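Local coordinates for protein purine nucleoside phosphorylase (PDB 2P4S) that catalyses the phosphorolysis of inosine, guanosine and their 2'-deoxy forms to free purine base and pentose 1-phosphate in purine salvage, working as a homotrimer, at residues A[256-259]-A[260-263]. Sequence-based numbering, arbitrary orientation.
Sequences NQQA and KVIA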
ATOM      1  N   ASN A 256     -11.312   3.710 -27.393  1.00 18.71           N
ATOM      2  CA  ASN A 256     -12.278   4.446 -26.569  1.00 19.64           C
ATOM      3  C   ASN A 256     -13.193   5.353 -27.414  1.00 18.66           C
ATOM      4  O   ASN A 256     -14.395   5.401 -27.176  1.00 19.50           O
ATOM      5  CB  ASN A 256     -11.567   5.282 -25.496  1.00 19.86           C
ATOM      6  CG  ASN A 256     -11.192   4.464 -24.265  1.00 22.27           C
ATOM      7  OD1 ASN A 256     -10.786   5.017 -23.231  1.00 27.08           O
ATOM      8  ND2 ASN A 256     -11.344   3.174 -24.353  1.00 18.40           N
ATOM      9  N   GLN A 257     -12.620   6.057 -28.384  1.00 18.65           N
ATOM     10  CA  GLN A 257     -13.405   6.844 -29.367  1.00 18.61           C
ATOM     11  C   GLN A 257     -14.397   5.966 -30.178  1.00 18.57           C
ATOM     12  O   GLN A 257     -15.576   6.328 -30.347  1.00 17.97           O
ATOM     13  CB  GLN A 257     -12.470   7.675 -30.292  1.00 18.81           C
ATOM     14  CG  GLN A 257     -13.219   8.771 -31.171  1.00 20.07           C
ATOM     15  CD  GLN A 257     -14.012   9.755 -30.274  1.00 22.33           C
ATOM     16  OE1 GLN A 257     -13.441  10.307 -29.330  1.00 25.18           O
ATOM     17  NE2 GLN A 257     -15.325   9.912 -30.518  1.00 18.45           N
ATOM     18  N   GLN A 258     -13.953   4.793 -30.646  1.00 19.22           N
ATOM     19  CA  GLN A 258     -14.858   3.902 -31.417  1.00 18.49           C
ATOM     20  C   GLN A 258     -16.041   3.395 -30.557  1.00 18.61           C
ATOM     21  O   GLN A 258     -17.198   3.332 -31.008  1.00 18.45           O
ATOM     22  CB  GLN A 258     -14.065   2.753 -32.088  1.00 19.29           C
ATOM     23  CG  GLN A 258     -14.918   1.794 -32.955  1.00 20.13           C
ATOM     24  CD  GLN A 258     -15.693   2.500 -34.112  1.00 24.58           C
ATOM     25  OE1 GLN A 258     -15.369   3.626 -34.502  1.00 23.22           O
ATOM     26  NE2 GLN A 258     -16.722   1.817 -34.656  1.00 24.36           N
ATOM     27  N   ALA A 259     -15.744   3.047 -29.308  1.00 18.41           N
ATOM     28  CA  ALA A 259     -16.758   2.715 -28.283  1.00 18.28           C
ATOM     29  C   ALA A 259     -17.856   3.764 -28.127  1.00 17.76           C
ATOM     30  O   ALA A 259     -19.044   3.440 -27.959  1.00 19.04           O
ATOM     31  CB  ALA A 259     -16.047   2.453 -26.919  1.00 17.27           C
ATOM     32  N   LYS A 260     -17.476   5.031 -28.180  1.00 17.99           N
ATOM     33  CA  LYS A 260     -18.459   6.102 -28.089  1.00 18.06           C
ATOM     34  C   LYS A 260     -19.362   6.147 -29.342  1.00 18.40           C
ATOM     35  O   LYS A 260     -20.540   6.463 -29.253  1.00 18.36           O
ATOM     36  CB  LYS A 260     -17.774   7.448 -27.870  1.00 18.77           C
ATOM     37  CG  LYS A 260     -17.044   7.604 -26.547  1.00 18.09           C
ATOM     38  CD  LYS A 260     -16.133   8.847 -26.548  1.00 18.26           C
ATOM     39  CE  LYS A 260     -15.550   9.091 -25.169  1.00 20.07           C
ATOM     40  NZ  LYS A 260     -14.542  10.247 -25.078  1.00 21.03           N
ATOM     41  N   VAL A 261     -18.784   5.833 -30.498  1.00 18.19           N
ATOM     42  CA  VAL A 261     -19.512   5.719 -31.758  1.00 18.14           C
ATOM     43  C   VAL A 261     -20.454   4.501 -31.755  1.00 18.83           C
ATOM     44  O   VAL A 261     -21.643   4.640 -32.115  1.00 19.51           O
ATOM     45  CB  VAL A 261     -18.524   5.631 -32.947  1.00 18.35           C
ATOM     46  CG1 VAL A 261     -19.286   5.405 -34.256  1.00 19.34           C
ATOM     47  CG2 VAL A 261     -17.650   6.916 -33.027  1.00 16.82           C
ATOM     48  N   ILE A 262     -19.943   3.341 -31.305  1.00 16.83           N
ATOM     49  CA  ILE A 262     -20.752   2.160 -31.108  1.00 17.02           C
ATOM     50  C   ILE A 262     -21.882   2.412 -30.110  1.00 18.16           C
ATOM     51  O   ILE A 262     -23.019   2.009 -30.334  1.00 18.62           O
ATOM     52  CB  ILE A 262     -19.850   0.942 -30.619  1.00 18.29           C
ATOM     53  CG1 ILE A 262     -18.831   0.544 -31.710  1.00 15.47           C
ATOM     54  CG2 ILE A 262     -20.724  -0.191 -30.079  1.00 15.67           C
ATOM     55  CD1 ILE A 262     -17.506  -0.090 -31.180  1.00 16.75           C
ATOM     56  N   ALA A 263     -21.589   3.093 -29.000  1.00 19.09           N
ATOM     57  CA  ALA A 263     -22.626   3.365 -27.995  1.00 18.31           C
ATOM     58  C   ALA A 263     -23.822   4.010 -28.638  1.00 19.24           C
ATOM     59  O   ALA A 263     -24.961   3.615 -28.364  1.00 18.67           O
ATOM     60  CB  ALA A 263     -22.097   4.260 -26.844  1.00 18.32           C
TER
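Gln258 and Ile262 meet one turn apart on the alpha-helix 253-265, which packs beside the mixed beta-sheet of this PNP/MTAP-family phosphorylase, away from the nucleoside and phosphate sites. Backbone bonds of the i to i+4 kind hold the two turns together. Ile262 N reaches Gln258 O at 2.8 Å with an N-H...O angle of 170°, almost straight, and Ala263 N donates to Ala259 O at the same length but more bent. The two bonds nearer the N-terminal end of 256-263 are longer: Val261 N to Gln257 O is 3.2 Å and Lys260 N to Asn256 O 3.3 Å. Lys260 N also makes a weak, bent i to i+3 hydrogen bond to Gln257 O, so that this carbonyl receives two neighbouring N-H groups.

Side-chain contacts join residues three and four positions apart. With CG1 of Ile262 beside its own backbone N (chi1 -64°), the ethyl branch runs back over the preceding turn, and CD1 comes within 3.7 Å of Gln258 CG; the two side chains cross at about a right angle. Gln258 bends at chi2 (58°), which sets NE2 beside Ile262 CG1 and OE1 near Val261 CB, both at van der Waals range. Ala259 and Ile262 are buried, both against Phe359 of helix 353-370, while Ala259 also touches Phe321 and Leu216 of the sheet.

On another flank the long, extended Lys260 chain passes back along the first turn, its CG 3.5 Å from Asn256 O, and ends in a salt bridge from NZ to Glu274 on strand 272-279. The side chain of Gln257 crosses this aliphatic stem nearly perpendicularly, its OE1 4.1 Å from Lys260 CD.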